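Side-chain contacts in PUA domain-containing protein (Thermoplasma acidophilum DSM 1728, PDB 1Q7H), which is of unknown function but carries a PUA domain and probably binds RNA: residues R14-M19 with E29-A34; A39-I44 with M49-G54; S87-P92 with D105-K110. All blocks are in the same frame, centred on the assembly; numbering follows the deposited sequence.

Overall arrangement
Interactions 1 and 2 both reach the same antiparallel sheet of the N-terminal part, and their centres lie about 9 Å apart. Strands 32-35 and 40-44 are neighbours there: Glu32 O and Tyr43 N probably form a hydrogen bond at 2.7 Å, and Leu31 CD2 packs on Ile44 CG1. Interaction 1 brings helix 9-20 to this sheet, while interaction 2 is the hairpin of strands 40-44 and 47-52 within it. Interaction 3 belongs to the PUA domain, on the opposite side of the chain's centre; its centre is about 25 Å from that of interaction 1 and about 21 Å from that of interaction 2, with no touch to either. A bound zinc ion lies about 12 Å from the side chain of Leu89 in interaction 3.

Interaction 1 of 3, residues R14-M19 with E29-A34; sequences RIWEQM and ESLEVA. Unlike the reference sequence in segment 14-19: Gln18 (reference Ala).
Trp16 and Leu31 both carry CG anti to the carbonyl carbon (chi1 -56° and -49°), which swings the indole nitrogen of the first toward the chain at Glu29 and brings a methyl of the second up against helix 9-20. The polar link is a single hydrogen bond, Trp16 NE1 to Glu29 O at 2.8 Å. It reaches a lone pair of the carbonyl oxygen within the carbonyl plane, and the oxygen in turn sits at the indole edge, close to the ring plane. The bond is bent, 132° at the hydrogen, because the oxygen is shifted toward the six-membered ring and stands only 3.1 Å from Trp16 CZ2. Beside it, Leu31 CD1 fits against the branch point of Ile15, 3.8 Å from Ile15 CB and 4.0 Å from Ile15 CG2; the same methyl comes within 4.1 Å of Trp16 NE1. Ile44 of strand 40-44 backs Leu31, and Leu56 backs Ile15, so the helix is seated on the antiparallel sheet. The carboxylate of Glu29 leads away and bonds to Tyr65 OH through OE2. An alanine in place of Trp16 would probably leave Glu29 O without its indole donor and open a gap beside Leu31 CD1. The chemistry implies a division of labour: methyl packing seats the helix on the sheet, while one N-H, satisfied within a buried contact, ties it to the loop leading into strand 32-35.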
# COMPACT_ATOMS: atom_id res chain seq x y z
N ARG A 14 5.97 -17.28 2.12
CA ARG A 14 6.61 -16.38 1.17
C ARG A 14 5.94 -15.01 1.20
O ARG A 14 6.61 -13.97 1.14
CB ARG A 14 6.53 -16.95 -0.25
CG ARG A 14 7.16 -16.03 -1.29
CD ARG A 14 7.12 -16.64 -2.67
NE ARG A 14 5.77 -16.67 -3.23
CZ ARG A 14 5.25 -15.69 -3.96
NH1 ARG A 14 5.96 -14.60 -4.21
NH2 ARG A 14 4.01 -15.81 -4.43
N ILE A 15 4.62 -15.00 1.27
CA ILE A 15 3.88 -13.75 1.30
C ILE A 15 4.10 -13.04 2.63
O ILE A 15 4.22 -11.81 2.66
CB ILE A 15 2.38 -14.00 1.08
CG1 ILE A 15 2.17 -14.79 -0.21
CG2 ILE A 15 1.64 -12.68 0.99
CD1 ILE A 15 2.74 -14.13 -1.44
N TRP A 16 4.17 -13.79 3.73
CA TRP A 16 4.40 -13.17 5.04
C TRP A 16 5.74 -12.45 5.03
O TRP A 16 5.86 -11.32 5.53
CB TRP A 16 4.43 -14.20 6.17
CG TRP A 16 3.22 -15.08 6.27
CD1 TRP A 16 1.96 -14.82 5.80
CD2 TRP A 16 3.16 -16.36 6.91
NE1 TRP A 16 1.12 -15.87 6.11
CE2 TRP A 16 1.83 -16.82 6.79
CE3 TRP A 16 4.09 -17.17 7.57
CZ2 TRP A 16 1.41 -18.05 7.30
CZ3 TRP A 16 3.68 -18.39 8.08
CH2 TRP A 16 2.35 -18.82 7.94
N GLU A 17 6.75 -13.11 4.49
CA GLU A 17 8.09 -12.56 4.42
C GLU A 17 8.14 -11.33 3.53
O GLU A 17 8.85 -10.38 3.84
CB GLU A 17 9.08 -13.62 3.93
CG GLU A 17 9.11 -14.87 4.77
CD GLU A 17 10.06 -15.93 4.21
OE1 GLU A 17 10.12 -16.07 2.97
OE2 GLU A 17 10.73 -16.62 5.01
N GLN A 18 7.41 -11.34 2.43
CA GLN A 18 7.40 -10.18 1.54
C GLN A 18 6.81 -8.96 2.27
O GLN A 18 7.34 -7.86 2.17
CB GLN A 18 6.57 -10.46 0.29
CG GLN A 18 7.30 -11.32 -0.71
CD GLN A 18 8.43 -10.58 -1.40
OE1 GLN A 18 9.31 -11.19 -2.00
NE2 GLN A 18 8.39 -9.25 -1.34
N MSE A 19 5.72 -9.18 2.99
CA MSE A 19 5.07 -8.10 3.72
C MSE A 19 5.89 -7.65 4.93
O MSE A 19 5.85 -6.48 5.32
CB MSE A 19 3.67 -8.54 4.16
CG MSE A 19 2.71 -8.72 3.00
SE MSE A 19 2.47 -7.09 1.94
CE MSE A 19 3.76 -7.43 0.53
N GLU A 29 -0.78 -16.16 9.43
CA GLU A 29 -2.13 -16.02 8.86
C GLU A 29 -2.28 -16.92 7.63
O GLU A 29 -1.43 -16.92 6.74
CB GLU A 29 -2.37 -14.57 8.46
CG GLU A 29 -2.10 -13.56 9.57
CD GLU A 29 -3.36 -13.10 10.28
OE1 GLU A 29 -4.45 -13.63 10.00
OE2 GLU A 29 -3.24 -12.19 11.14
N SER A 30 -3.35 -17.71 7.58
CA SER A 30 -3.56 -18.57 6.42
C SER A 30 -4.16 -17.71 5.33
O SER A 30 -4.95 -16.80 5.61
CB SER A 30 -4.47 -19.75 6.77
OG SER A 30 -5.74 -19.33 7.22
N LEU A 31 -3.80 -18.00 4.09
CA LEU A 31 -4.26 -17.21 2.96
C LEU A 31 -4.98 -17.97 1.84
O LEU A 31 -4.68 -19.13 1.58
CB LEU A 31 -3.05 -16.49 2.34
CG LEU A 31 -2.12 -15.73 3.29
CD1 LEU A 31 -0.83 -15.36 2.57
CD2 LEU A 31 -2.82 -14.47 3.79
N GLU A 32 -5.93 -17.31 1.19
CA GLU A 32 -6.63 -17.89 0.06
C GLU A 32 -6.16 -17.07 -1.12
O GLU A 32 -5.98 -15.86 -1.00
CB GLU A 32 -8.14 -17.75 0.16
CG GLU A 32 -8.76 -18.42 1.34
CD GLU A 32 -10.26 -18.26 1.31
OE1 GLU A 32 -10.93 -19.07 0.62
OE2 GLU A 32 -10.77 -17.32 1.95
N VAL A 33 -5.95 -17.70 -2.26
CA VAL A 33 -5.49 -16.98 -3.43
C VAL A 33 -6.53 -17.07 -4.53
O VAL A 33 -7.27 -18.04 -4.62
CB VAL A 33 -4.14 -17.55 -3.92
CG1 VAL A 33 -4.32 -18.97 -4.46
CG2 VAL A 33 -3.54 -16.62 -4.97
N ALA A 34 -6.61 -16.03 -5.36
CA ALA A 34 -7.55 -15.99 -6.47
C ALA A 34 -6.86 -15.29 -7.64
O ALA A 34 -5.92 -14.52 -7.43
CB ALA A 34 -8.80 -15.23 -6.05

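Interaction 2 of 3, residues A39-I44 with M49-G54; sequences ASAYYI and MVFQAG
Tyr42 O takes two backbone N-H groups at once, from Met49 N at 2.7 Å and from Val50 N at 3.2 Å. This is a classic beta bulge in the antiparallel hairpin of strands 40-44 and 47-52: Met49 and Val50 together face the one residue Tyr42, and the psi of Met49, -33°, lets its strand take up the extra residue. Tyr42 N closes the bulged pair by bonding to Val50 O, and beyond it the pairing is regular: Ala41 and Phe51 form a non-hydrogen-bonded pair, then Ser40 and Gln52 a hydrogen-bonded one, in which Gln52 N gives a nearly straight bond, 169° at the hydrogen, to Ser40 O at 2.8 Å. At the bulge end, Met49, a selenomethionine in this crystal, crosses Ile44 at about a right angle, its CG 3.5 Å from Ile44 CB; the bend at chi2 (-70°) then turns the selenium end so that Met49 CE lies 4.0 Å from the same Ile44 CB. On the face that carries Tyr42, Val50 and Gln52, the tyrosine turns its ring edge to the other strand: Tyr42 CD2 lies 3.4 Å from Val50 O. Ile15 and Met19 of helix 9-20 cover Val50 on this side. On the other face Phe51 meets His142 edge-to-face, joining the hairpin to a strand of the PUA domain. There, too, Ala41 CB rests obliquely against the phenyl ring, 3.9 Å from Phe51 CD1.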
# COMPACT_ATOMS: atom_id res chain seq x y z
N ALA A 39 -3.55 -10.26 -12.50
CA ALA A 39 -3.20 -10.04 -11.10
C ALA A 39 -3.85 -11.14 -10.26
O ALA A 39 -4.85 -11.74 -10.66
CB ALA A 39 -3.69 -8.67 -10.64
N SER A 40 -3.27 -11.40 -9.10
CA SER A 40 -3.78 -12.39 -8.16
C SER A 40 -3.95 -11.67 -6.83
O SER A 40 -3.33 -10.64 -6.60
CB SER A 40 -2.78 -13.53 -8.00
OG SER A 40 -2.48 -14.12 -9.25
N ALA A 41 -4.79 -12.22 -5.96
CA ALA A 41 -5.00 -11.60 -4.67
C ALA A 41 -4.98 -12.65 -3.58
O ALA A 41 -5.44 -13.77 -3.77
CB ALA A 41 -6.34 -10.84 -4.64
N TYR A 42 -4.42 -12.27 -2.43
CA TYR A 42 -4.36 -13.16 -1.28
C TYR A 42 -5.32 -12.58 -0.24
O TYR A 42 -5.19 -11.43 0.18
CB TYR A 42 -2.93 -13.20 -0.76
CG TYR A 42 -1.96 -13.73 -1.79
CD1 TYR A 42 -1.65 -15.09 -1.85
CD2 TYR A 42 -1.37 -12.87 -2.73
CE1 TYR A 42 -0.78 -15.59 -2.83
CE2 TYR A 42 -0.51 -13.36 -3.70
CZ TYR A 42 -0.22 -14.72 -3.75
OH TYR A 42 0.61 -15.21 -4.73
N TYR A 43 -6.29 -13.40 0.15
CA TYR A 43 -7.32 -13.02 1.11
C TYR A 43 -7.06 -13.55 2.51
O TYR A 43 -6.48 -14.63 2.68
CB TYR A 43 -8.68 -13.57 0.68
CG TYR A 43 -9.27 -13.00 -0.60
CD1 TYR A 43 -10.42 -12.22 -0.56
CD2 TYR A 43 -8.70 -13.28 -1.84
CE1 TYR A 43 -10.99 -11.73 -1.73
CE2 TYR A 43 -9.26 -12.79 -3.02
CZ TYR A 43 -10.41 -12.01 -2.95
OH TYR A 43 -10.97 -11.52 -4.11
N ILE A 44 -7.50 -12.78 3.50
CA ILE A 44 -7.44 -13.18 4.90
C ILE A 44 -8.87 -12.90 5.36
O ILE A 44 -9.37 -11.79 5.22
CB ILE A 44 -6.48 -12.33 5.75
CG1 ILE A 44 -5.03 -12.65 5.39
CG2 ILE A 44 -6.69 -12.65 7.23
CD1 ILE A 44 -3.99 -11.85 6.18
N MSE A 49 -6.01 -8.98 0.89
CA MSE A 49 -4.95 -8.38 1.69
C MSE A 49 -3.66 -8.05 0.94
O MSE A 49 -2.97 -7.08 1.27
CB MSE A 49 -4.66 -9.30 2.87
CG MSE A 49 -5.88 -9.49 3.77
SE MSE A 49 -6.31 -7.87 4.78
CE MSE A 49 -7.72 -8.52 5.92
N VAL A 50 -3.31 -8.86 -0.06
CA VAL A 50 -2.11 -8.61 -0.84
C VAL A 50 -2.40 -8.84 -2.31
O VAL A 50 -2.96 -9.87 -2.68
CB VAL A 50 -0.95 -9.54 -0.41
CG1 VAL A 50 0.30 -9.19 -1.19
CG2 VAL A 50 -0.69 -9.42 1.08
N PHE A 51 -2.03 -7.88 -3.15
CA PHE A 51 -2.25 -8.01 -4.58
C PHE A 51 -0.92 -8.29 -5.28
O PHE A 51 0.12 -7.74 -4.91
CB PHE A 51 -2.83 -6.72 -5.17
CG PHE A 51 -4.18 -6.35 -4.62
CD1 PHE A 51 -5.29 -7.12 -4.91
CD2 PHE A 51 -4.33 -5.22 -3.82
CE1 PHE A 51 -6.56 -6.78 -4.41
CE2 PHE A 51 -5.58 -4.87 -3.32
CZ PHE A 51 -6.70 -5.65 -3.61
N GLN A 52 -0.97 -9.16 -6.28
CA GLN A 52 0.19 -9.48 -7.08
C GLN A 52 -0.12 -8.83 -8.42
O GLN A 52 -0.83 -9.39 -9.24
CB GLN A 52 0.32 -10.99 -7.24
CG GLN A 52 1.46 -11.46 -8.14
CD GLN A 52 2.85 -11.10 -7.62
OE1 GLN A 52 3.35 -10.00 -7.84
NE2 GLN A 52 3.47 -12.03 -6.90
N ALA A 53 0.38 -7.62 -8.62
CA ALA A 53 0.15 -6.88 -9.86
C ALA A 53 1.48 -6.23 -10.20
O ALA A 53 1.64 -5.01 -10.05
CB ALA A 53 -0.93 -5.83 -9.65
N GLY A 54 2.42 -7.04 -10.66
CA GLY A 54 3.75 -6.53 -10.96
C GLY A 54 4.53 -6.85 -9.70
O GLY A 54 5.24 -7.86 -9.63

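Interaction 3 of 3, residues S87-P92 with D105-K110; sequences SDLFAP and DMIFVK
Leu89 meets Ile107 and Val109 inside the PUA domain, whose mixed sheet curls into the pseudobarrel known from this family. Strands 89-90 and 106-111 are not neighbours in that sheet, since 136-142 and 116-122 come between them, and no hydrogen bond links the two segments. What joins them is apolar side chains meeting across the interior, with the CA atoms of Leu89 and Val109 9.2 Å apart. The close part is small and rests on one methyl group. With CG anti to the backbone N (chi1 171°), Leu89 reaches inward, and its CD2 stands 4.4 Å from Ile107 CD1 and equally 4.4 Å from Val109 CG2. Even this is a light touch, but all three residues are buried, and other strands close round them: Val75 touches both Leu89 and Val109, Ile117 packs on Val109, and Ala138 on Ile107. Ile107 and Val109, two apart on their strand, point the same way, while Phe108 between them turns its ring to Tyr22, edge-to-face, on the opposite side of the strand.

The other side of strand 89-90 faces solvent: Phe90 is exposed, though it lies against Lys136, and Pro92, in the 3-10 segment that follows the strand, is exposed too. Polar groups take over just before the strand: Asp88 OD2 forms a salt bridge with Lys136 NZ, and Ser87 OG donates to a lone pair of Asp88 O, in the carbonyl plane, at 2.8 Å.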
# COMPACT_ATOMS: atom_id res chain seq x y z
N SER A 87 -5.50 10.01 -7.35
CA SER A 87 -4.71 11.14 -7.82
C SER A 87 -3.25 10.97 -7.40
O SER A 87 -2.97 10.33 -6.39
CB SER A 87 -5.23 12.42 -7.20
OG SER A 87 -4.24 13.42 -7.26
N ASP A 88 -2.33 11.54 -8.18
CA ASP A 88 -0.92 11.48 -7.81
C ASP A 88 -0.82 12.29 -6.51
O ASP A 88 -1.70 13.10 -6.21
CB ASP A 88 -0.02 12.17 -8.85
CG ASP A 88 0.05 11.42 -10.17
OD1 ASP A 88 0.16 10.17 -10.18
OD2 ASP A 88 0.03 12.11 -11.22
N LEU A 89 0.26 12.10 -5.77
CA LEU A 89 0.45 12.82 -4.52
C LEU A 89 1.49 13.92 -4.71
O LEU A 89 2.62 13.65 -5.10
CB LEU A 89 0.91 11.85 -3.43
CG LEU A 89 1.37 12.45 -2.09
CD1 LEU A 89 0.26 13.28 -1.49
CD2 LEU A 89 1.79 11.32 -1.15
N PHE A 90 1.09 15.16 -4.43
CA PHE A 90 1.98 16.30 -4.59
C PHE A 90 2.54 16.76 -3.25
O PHE A 90 1.84 16.75 -2.24
CB PHE A 90 1.24 17.41 -5.32
CG PHE A 90 0.87 17.04 -6.73
CD1 PHE A 90 1.80 17.15 -7.75
CD2 PHE A 90 -0.37 16.48 -7.01
CE1 PHE A 90 1.51 16.69 -9.04
CE2 PHE A 90 -0.67 16.02 -8.30
CZ PHE A 90 0.28 16.12 -9.31
N ALA A 91 3.81 17.15 -3.25
CA ALA A 91 4.52 17.56 -2.04
C ALA A 91 3.82 18.53 -1.09
O ALA A 91 3.91 18.37 0.13
CB ALA A 91 5.89 18.11 -2.42
N PRO A 92 3.11 19.55 -1.61
CA PRO A 92 2.42 20.51 -0.76
C PRO A 92 1.41 19.88 0.20
O PRO A 92 1.07 20.46 1.23
CB PRO A 92 1.73 21.44 -1.76
CG PRO A 92 2.59 21.35 -2.96
CD PRO A 92 2.91 19.88 -3.03
N ASP A 105 10.88 3.70 -3.98
CA ASP A 105 10.34 2.91 -2.88
C ASP A 105 8.81 2.88 -2.92
O ASP A 105 8.16 3.81 -3.41
CB ASP A 105 10.72 3.51 -1.51
CG ASP A 105 12.20 3.47 -1.23
OD1 ASP A 105 12.92 2.71 -1.90
OD2 ASP A 105 12.65 4.21 -0.32
N MSE A 106 8.23 1.81 -2.39
CA MSE A 106 6.78 1.72 -2.30
C MSE A 106 6.47 2.51 -1.02
O MSE A 106 7.17 2.37 -0.02
CB MSE A 106 6.35 0.27 -2.12
CG MSE A 106 4.85 0.05 -2.18
SE MSE A 106 4.40 -1.84 -2.06
CE MSE A 106 4.93 -2.40 -3.84
N ILE A 107 5.44 3.36 -1.06
CA ILE A 107 5.07 4.12 0.12
C ILE A 107 3.63 3.84 0.51
O ILE A 107 2.80 3.46 -0.31
CB ILE A 107 5.25 5.65 -0.08
CG1 ILE A 107 4.34 6.15 -1.20
CG2 ILE A 107 6.71 5.95 -0.38
CD1 ILE A 107 4.18 7.64 -1.23
N PHE A 108 3.34 4.05 1.79
CA PHE A 108 2.03 3.79 2.34
C PHE A 108 1.49 5.10 2.87
O PHE A 108 2.01 5.66 3.83
CB PHE A 108 2.18 2.72 3.41
CG PHE A 108 2.96 1.54 2.94
CD1 PHE A 108 2.49 0.77 1.87
CD2 PHE A 108 4.21 1.24 3.47
CE1 PHE A 108 3.26 -0.27 1.34
CE2 PHE A 108 4.98 0.21 2.95
CZ PHE A 108 4.51 -0.55 1.88
N VAL A 109 0.45 5.59 2.20
CA VAL A 109 -0.17 6.86 2.50
C VAL A 109 -1.25 6.81 3.55
O VAL A 109 -2.19 6.03 3.44
CB VAL A 109 -0.79 7.46 1.21
CG1 VAL A 109 -1.30 8.87 1.49
CG2 VAL A 109 0.25 7.44 0.09
N LYS A 110 -1.14 7.67 4.55
CA LYS A 110 -2.14 7.71 5.60
C LYS A 110 -2.71 9.10 5.82
O LYS A 110 -2.07 10.11 5.54
CB LYS A 110 -1.56 7.20 6.92
CG LYS A 110 -0.35 7.96 7.38
CD LYS A 110 0.07 7.56 8.79
CE LYS A 110 -0.76 8.28 9.84
NZ LYS A 110 -0.25 8.04 11.22